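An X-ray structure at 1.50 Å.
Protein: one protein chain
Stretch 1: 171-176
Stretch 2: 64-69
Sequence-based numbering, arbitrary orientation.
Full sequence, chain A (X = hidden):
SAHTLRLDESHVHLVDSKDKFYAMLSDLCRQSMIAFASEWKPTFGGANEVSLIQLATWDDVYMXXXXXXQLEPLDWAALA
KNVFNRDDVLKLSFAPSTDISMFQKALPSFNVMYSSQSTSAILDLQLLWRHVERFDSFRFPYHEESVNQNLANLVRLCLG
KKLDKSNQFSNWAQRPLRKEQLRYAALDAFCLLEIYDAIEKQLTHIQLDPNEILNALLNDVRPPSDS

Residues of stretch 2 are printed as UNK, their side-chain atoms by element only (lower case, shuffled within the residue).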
# COMPACT_ATOMS: atom_id res chain seq x y z
N ASN A 171 -28.03 -11.02 -5.09
CA ASN A 171 -28.15 -9.78 -4.34
C ASN A 171 -26.77 -9.38 -3.86
O ASN A 171 -26.32 -9.76 -2.78
CB ASN A 171 -29.12 -9.95 -3.17
CG ASN A 171 -29.26 -8.69 -2.37
OD1 ASN A 171 -28.65 -7.67 -2.68
ND2 ASN A 171 -30.06 -8.74 -1.33
N TRP A 172 -26.08 -8.59 -4.69
CA TRP A 172 -24.72 -8.16 -4.35
C TRP A 172 -24.67 -7.13 -3.23
O TRP A 172 -23.57 -6.80 -2.77
CB TRP A 172 -24.02 -7.63 -5.61
CG TRP A 172 -23.76 -8.72 -6.61
CD1 TRP A 172 -24.42 -8.93 -7.79
CD2 TRP A 172 -22.82 -9.78 -6.47
NE1 TRP A 172 -23.94 -10.07 -8.41
CE2 TRP A 172 -22.94 -10.59 -7.63
CE3 TRP A 172 -21.86 -10.11 -5.51
CZ2 TRP A 172 -22.16 -11.73 -7.83
CZ3 TRP A 172 -21.06 -11.25 -5.73
CH2 TRP A 172 -21.23 -12.04 -6.87
N ALA A 173 -25.82 -6.64 -2.75
CA ALA A 173 -25.83 -5.69 -1.65
C ALA A 173 -25.92 -6.36 -0.29
O ALA A 173 -25.71 -5.70 0.73
CB ALA A 173 -27.00 -4.71 -1.81
N GLN A 174 -26.22 -7.66 -0.23
CA GLN A 174 -26.33 -8.31 1.06
C GLN A 174 -24.95 -8.52 1.68
O GLN A 174 -23.96 -8.75 0.97
CB GLN A 174 -27.09 -9.63 0.94
CG GLN A 174 -26.28 -10.81 0.46
CD GLN A 174 -27.17 -11.97 0.04
OE1 GLN A 174 -28.35 -12.01 0.38
NE2 GLN A 174 -26.62 -12.90 -0.73
N ARG A 175 -24.87 -8.38 3.00
CA ARG A 175 -23.64 -8.61 3.73
C ARG A 175 -23.94 -9.45 4.97
O ARG A 175 -24.92 -9.16 5.69
CB ARG A 175 -22.96 -7.29 4.13
CG ARG A 175 -22.29 -6.53 2.98
CD ARG A 175 -21.18 -7.35 2.34
NE ARG A 175 -20.43 -6.61 1.32
CZ ARG A 175 -20.84 -6.48 0.06
NH1 ARG A 175 -22.01 -7.01 -0.31
NH2 ARG A 175 -20.11 -5.83 -0.83
N PRO A 176 -23.16 -10.51 5.24
CA PRO A 176 -22.06 -10.95 4.37
C PRO A 176 -22.54 -11.58 3.08
O PRO A 176 -23.66 -12.08 2.97
CB PRO A 176 -21.32 -11.99 5.21
CG PRO A 176 -22.33 -12.45 6.22
CD PRO A 176 -23.22 -11.28 6.50
N UNK A 64 -12.19 -6.42 -3.74
CA UNK A 64 -12.35 -5.21 -2.93
C UNK A 64 -13.82 -5.06 -2.57
O UNK A 64 -14.67 -4.88 -3.46
c UNK A 64 -10.41 -4.13 -4.17
c UNK A 64 -11.99 -2.72 -2.73
c UNK A 64 -11.85 -3.96 -3.66
c UNK A 64 -10.07 -3.08 -5.21
N UNK A 65 -14.13 -5.11 -1.27
CA UNK A 65 -15.50 -4.91 -0.78
C UNK A 65 -15.71 -3.41 -0.63
O UNK A 65 -15.28 -2.80 0.35
o UNK A 65 -17.87 -4.65 0.56
c UNK A 65 -15.73 -5.64 0.54
o UNK A 65 -17.61 -6.51 1.69
c UNK A 65 -17.18 -5.59 0.97
N UNK A 66 -16.35 -2.81 -1.64
CA UNK A 66 -16.48 -1.37 -1.65
C UNK A 66 -17.47 -0.92 -0.59
O UNK A 66 -17.36 0.19 -0.05
c UNK A 66 -15.79 -1.28 -4.07
c UNK A 66 -17.16 0.60 -3.09
c UNK A 66 -16.90 -0.90 -3.06
N UNK A 67 -18.44 -1.78 -0.26
CA UNK A 67 -19.45 -1.42 0.74
C UNK A 67 -18.85 -1.32 2.13
O UNK A 67 -19.24 -0.44 2.92
c UNK A 67 -21.47 -2.33 -0.49
c UNK A 67 -23.72 -3.06 0.96
c UNK A 67 -20.58 -2.44 0.72
s UNK A 67 -22.80 -3.57 -0.48
N UNK A 68 -17.91 -2.19 2.47
CA UNK A 68 -17.39 -2.31 3.83
C UNK A 68 -16.08 -1.53 4.02
O UNK A 68 -15.77 -1.08 5.13
c UNK A 68 -18.56 -4.51 4.17
c UNK A 68 -16.56 -3.96 5.57
c UNK A 68 -17.21 -3.79 4.20
N UNK A 69 -15.31 -1.36 2.95
CA UNK A 69 -13.92 -0.93 3.11
C UNK A 69 -13.78 0.54 3.48
O UNK A 69 -12.77 0.92 4.09
c UNK A 69 -13.15 -1.20 1.82
o UNK A 69 -12.86 -2.58 1.69

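Position 64 carries four side-chain carbons, forked at the first, with one arm two carbons long. That pattern is isoleucine, I64. Its side chain stays out of reach of the other stretch; a beta-branched hydrocarbon of this kind suits a buried place in a strand.

At position 65 there are two carbons, the second bearing two oxygens: a short carboxylate, and so aspartate, D65. Its CA-to-CB bond points toward stretch 1, and its two oxygens meet the guanidinium of R175 side by side. R175 NE donates to D65 OD2 at 2.8 Å, and R175 NH2 donates to D65 OD1 at 2.9 Å, the two bonds together making a salt bridge. D65 also sits where the strand gives way to a weakly bonded helix, at the N-cap position, and D65 OD1 accepts from the backbone N of position 68 at 3.1 Å. Aspartate suits such a cap because its short side chain can fold back to a backbone NH in the first turn.

Position 66 has three carbons, one carrying the other two, which identifies valine, V66. Its CA-to-CB bond points sideways, and it makes no contact with stretch 1; a compact side chain is enough at a partly exposed place where nothing on that stretch has to be reached.

Position 67 shows an unbranched chain of two carbons, a sulfur and a terminal carbon. Only methionine fits, M67. The CA-to-CB bond points toward stretch 1; chi1 is m, chi2 t and chi3 p. M67 SD lies over one face of the R175 guanidinium, 3.5 Å from R175 NH2, while M67 CE comes within 3.3 Å of A173 O. A long, flexible thioether can cover a flat cation and still reach the backbone beyond it.

Position 68 again has one carbon carrying two others: valine, V68. One methyl, V68 CG2, packs 4.0 Å from R175 NE, adding a small apolar contact beside the ion pair.

Position 69 has one carbon and one oxygen, so it is serine, S69. It does not touch stretch 1; instead S69 OG donates to D65 O at 2.8 Å, and S69 N donates to the same oxygen at 3.0 Å, tying the helical turn to its start.

The contact therefore centres on R175. On its own stretch, R175 NH1 donates to W172 O and to Q174 O, each at 2.9 Å, holding the guanidinium against the type I turn from N171 to Q174, which R175 directly follows. Thus anchored, it offers NE and NH2 to D65 along its edge and a face to M67. Charge and directional bonds fix the pairing, and the thioether and valine methyl pack around it.

Stretch 2, residues 64-69: IDVMVS
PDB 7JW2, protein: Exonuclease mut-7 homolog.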